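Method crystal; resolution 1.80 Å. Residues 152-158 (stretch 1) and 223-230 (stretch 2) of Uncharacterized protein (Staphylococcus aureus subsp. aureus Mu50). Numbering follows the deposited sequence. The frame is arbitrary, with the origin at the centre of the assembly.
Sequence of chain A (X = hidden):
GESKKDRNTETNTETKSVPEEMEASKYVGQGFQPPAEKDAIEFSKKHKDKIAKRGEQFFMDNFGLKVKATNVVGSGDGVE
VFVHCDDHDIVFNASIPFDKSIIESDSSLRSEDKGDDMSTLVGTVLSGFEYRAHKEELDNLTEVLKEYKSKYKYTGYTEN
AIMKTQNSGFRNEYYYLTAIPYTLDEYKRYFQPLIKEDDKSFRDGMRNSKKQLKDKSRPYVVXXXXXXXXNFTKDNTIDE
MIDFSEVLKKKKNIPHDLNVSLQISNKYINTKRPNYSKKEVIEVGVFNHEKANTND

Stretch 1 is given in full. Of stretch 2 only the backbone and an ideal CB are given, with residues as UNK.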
# COMPACT_ATOMS: atom_id res chain seq x y z
N TYR A 152 21.41 -9.98 -5.07
CA TYR A 152 20.78 -9.46 -6.29
C TYR A 152 20.81 -7.94 -6.39
O TYR A 152 20.18 -7.36 -7.29
CB TYR A 152 19.36 -10.01 -6.44
CG TYR A 152 19.39 -11.51 -6.68
CD1 TYR A 152 19.89 -12.04 -7.87
CD2 TYR A 152 18.97 -12.40 -5.69
CE1 TYR A 152 19.95 -13.42 -8.08
CE2 TYR A 152 19.04 -13.78 -5.88
CZ TYR A 152 19.53 -14.29 -7.08
OH TYR A 152 19.58 -15.65 -7.27
N LYS A 153 21.65 -7.31 -5.54
CA LYS A 153 22.01 -5.90 -5.60
C LYS A 153 20.79 -4.97 -5.69
O LYS A 153 20.60 -4.27 -6.69
CB LYS A 153 22.94 -5.67 -6.81
CG LYS A 153 24.25 -6.46 -6.73
CD LYS A 153 25.08 -6.27 -7.97
CE LYS A 153 26.43 -7.00 -7.92
NZ LYS A 153 26.27 -8.47 -7.93
N TYR A 154 19.97 -4.96 -4.64
CA TYR A 154 18.81 -4.08 -4.61
C TYR A 154 18.54 -3.61 -3.17
O TYR A 154 19.11 -4.12 -2.20
CB TYR A 154 17.53 -4.78 -5.20
CG TYR A 154 17.06 -6.00 -4.43
CD1 TYR A 154 16.31 -5.87 -3.26
CD2 TYR A 154 17.32 -7.28 -4.90
CE1 TYR A 154 15.91 -6.99 -2.53
CE2 TYR A 154 16.95 -8.41 -4.17
CZ TYR A 154 16.22 -8.26 -2.99
OH TYR A 154 15.87 -9.39 -2.29
N THR A 155 17.66 -2.63 -3.05
CA THR A 155 17.06 -2.14 -1.81
C THR A 155 15.59 -1.96 -2.11
O THR A 155 15.20 -1.93 -3.28
CB THR A 155 17.71 -0.80 -1.33
OG1 THR A 155 17.31 0.25 -2.21
CG2 THR A 155 19.23 -0.85 -1.20
N GLY A 156 14.80 -1.73 -1.09
CA GLY A 156 13.42 -1.35 -1.31
C GLY A 156 13.32 0.14 -1.04
O GLY A 156 14.33 0.84 -0.96
N TYR A 157 12.10 0.64 -0.84
CA TYR A 157 11.90 2.01 -0.34
C TYR A 157 12.38 2.06 1.11
O TYR A 157 12.48 1.00 1.72
CB TYR A 157 10.40 2.28 -0.32
CG TYR A 157 9.75 2.74 -1.60
CD1 TYR A 157 9.83 4.07 -2.01
CD2 TYR A 157 8.86 1.90 -2.28
CE1 TYR A 157 9.14 4.52 -3.14
CE2 TYR A 157 8.17 2.34 -3.40
CZ TYR A 157 8.30 3.65 -3.82
OH TYR A 157 7.56 4.07 -4.89
N THR A 158 12.54 3.23 1.71
CA THR A 158 12.76 3.31 3.15
C THR A 158 11.40 3.18 3.85
O THR A 158 10.35 3.44 3.24
CB THR A 158 13.43 4.63 3.56
OG1 THR A 158 12.51 5.72 3.31
CG2 THR A 158 14.79 4.86 2.88
N UNK A 223 6.72 -6.62 -6.28
CA UNK A 223 7.88 -6.04 -5.59
C UNK A 223 8.18 -4.62 -6.12
O UNK A 223 7.78 -4.26 -7.24
CB UNK A 223 9.10 -6.94 -5.77
N UNK A 224 8.88 -3.82 -5.30
CA UNK A 224 9.29 -2.43 -5.60
C UNK A 224 10.76 -2.37 -5.24
O UNK A 224 11.14 -1.91 -4.16
CB UNK A 224 8.47 -1.39 -4.83
N UNK A 225 11.59 -2.96 -6.11
CA UNK A 225 13.03 -3.02 -5.84
C UNK A 225 13.80 -1.99 -6.64
O UNK A 225 13.48 -1.71 -7.80
CB UNK A 225 13.57 -4.42 -6.15
N UNK A 226 14.83 -1.43 -6.02
CA UNK A 226 15.70 -0.43 -6.63
C UNK A 226 17.11 -1.00 -6.74
O UNK A 226 17.73 -1.33 -5.72
CB UNK A 226 15.70 0.87 -5.82
N UNK A 227 17.62 -1.14 -7.97
CA UNK A 227 18.97 -1.65 -8.17
C UNK A 227 20.01 -0.76 -7.46
O UNK A 227 19.83 0.46 -7.40
CB UNK A 227 19.28 -1.74 -9.67
N UNK A 228 21.09 -1.36 -6.95
CA UNK A 228 22.19 -0.59 -6.35
C UNK A 228 23.29 -0.37 -7.41
O UNK A 228 24.30 0.26 -7.10
CB UNK A 228 22.75 -1.31 -5.12
N UNK A 229 23.10 -0.87 -8.64
CA UNK A 229 24.05 -0.68 -9.75
C UNK A 229 24.07 0.77 -10.20
O UNK A 229 23.00 1.34 -10.42
CB UNK A 229 23.69 -1.59 -10.93
N UNK A 230 25.26 1.33 -10.43
CA UNK A 230 25.36 2.70 -10.95
C UNK A 230 24.90 2.73 -12.42
O UNK A 230 24.39 3.73 -12.88
CB UNK A 230 26.79 3.22 -10.82

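Backbone pairing sets the frame. Thr155 N donates to O of position 226 (3.0 Å), and N of 226 returns a bond to Thr155 O (2.8 Å), an antiparallel hydrogen-bonded pair. N of position 228 adds a third bond, to Lys153 O (3.0 Å). None of these asks for a particular side chain, so selection falls to the CB directions.

At position 223 the ideal CB finds nothing of stretch 1 within 5.5 Å, and this contact prescribes no side chain. The residue is Thr223, whose OG1 is hydrogen-bonded elsewhere in the structure.

Position 224 points its CB toward stretch 1, 4.0 Å from Tyr157 CE2. An aromatic rim so near favours a compact side chain: alanine, serine, threonine or valine would be reasonable. Thr224 is deposited, in the p rotamer, with OG1 at the edge of the Tyr157 ring, 3.7 Å from CD2. Its carbonyl O, near Gly156 CA at 3.7 Å, is buried here without a polar partner.

At 225 the CB points sideways, 4.1 Å from both Tyr154 CB and Thr155 O. The Tyr154 ring lies beside it and offers a broad apolar face, so leucine, isoleucine or methionine would suit. Leu225, with chi1 m and chi2 t, sets CD1 over that face, 3.8 Å from the ring centroid and only 5° off the normal, a CH-pi contact. CD2 also packs against the ring, 3.7 Å from Tyr154 CD1.

Position 226 pairs with Thr155, and the two CBs share a face of the sheet. Gly156 has no side chain, and the Tyr157 ring stands beyond it, so a long apolar side chain can run along the backbone toward that ring; phenylalanine, leucine or methionine are candidates. Phe226 takes the m rotamer, and of the stretch 2 residues it is the one most covered by stretch 1. Its CD1 lies 3.7 Å from Gly156 C, and its edge meets the face of Tyr157, with centroids 5.0 Å apart and planes at 76°.

Position 227 pairs with Tyr154 on the sheet's other face, its CB 4.1 Å from Lys153 O. A small polar residue could use this neighbourhood, though alanine would also fit. Ser227 sends OG to a water, 2.6 Å away, which donates to Lys153 O at 2.7 Å; OG also accepts from N of position 229 (3.1 Å).

At 228 the CB points toward stretch 1, 4.0 Å from Lys153 O and 5.3 Å from Thr155 CG2. A polar branch and an apolar one could both find neighbours, so threonine fits well, with valine or serine as partial answers. Thr228, rotamer p, places OG1 3.4 Å from Lys153 CB and CG2 3.8 Å from Thr155 CG2.

Position 229 looks sideways with no stretch 1 atom within 5.5 Å of its ideal CB, leaving room for a long chain. Lys229 is extended, and its CE comes within 4.4 Å of Lys153 CD, an aliphatic brush. Position 230 is out of reach and unconstrained here; it is Asp230.

Stretch 2, residues 223-230: TTLFSTKD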
# COMPACT_ATOMS: atom_id res chain seq x y z
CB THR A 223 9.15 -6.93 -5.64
OG1 THR A 223 9.71 -6.93 -6.97
CG2 THR A 223 8.91 -8.36 -5.09
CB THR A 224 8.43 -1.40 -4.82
OG1 THR A 224 8.58 -1.61 -3.41
CG2 THR A 224 6.94 -1.43 -5.22
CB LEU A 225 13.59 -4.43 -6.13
CG LEU A 225 12.81 -5.59 -5.48
CD1 LEU A 225 13.46 -6.93 -5.85
CD2 LEU A 225 12.73 -5.42 -3.93
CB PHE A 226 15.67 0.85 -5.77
CG PHE A 226 14.30 1.47 -5.62
CD1 PHE A 226 13.42 1.03 -4.62
CD2 PHE A 226 13.88 2.49 -6.47
CE1 PHE A 226 12.16 1.61 -4.47
CE2 PHE A 226 12.65 3.13 -6.27
CZ PHE A 226 11.79 2.68 -5.27
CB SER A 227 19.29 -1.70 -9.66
OG SER A 227 20.61 -2.16 -9.86
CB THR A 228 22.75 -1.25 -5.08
OG1 THR A 228 23.26 -2.54 -5.42
CG2 THR A 228 21.73 -1.36 -3.95
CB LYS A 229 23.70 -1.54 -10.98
CG LYS A 229 23.69 -3.04 -10.75
CD LYS A 229 23.25 -3.74 -12.03
CE LYS A 229 23.30 -5.24 -11.91
NZ LYS A 229 22.98 -5.89 -13.22
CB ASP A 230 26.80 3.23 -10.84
CG ASP A 230 27.45 3.11 -9.47
OD1 ASP A 230 26.78 3.47 -8.46
OD2 ASP A 230 28.63 2.69 -9.40
O HOH W 1 20.50 -4.72 -9.40
O HOH W 2 19.01 1.01 -4.25
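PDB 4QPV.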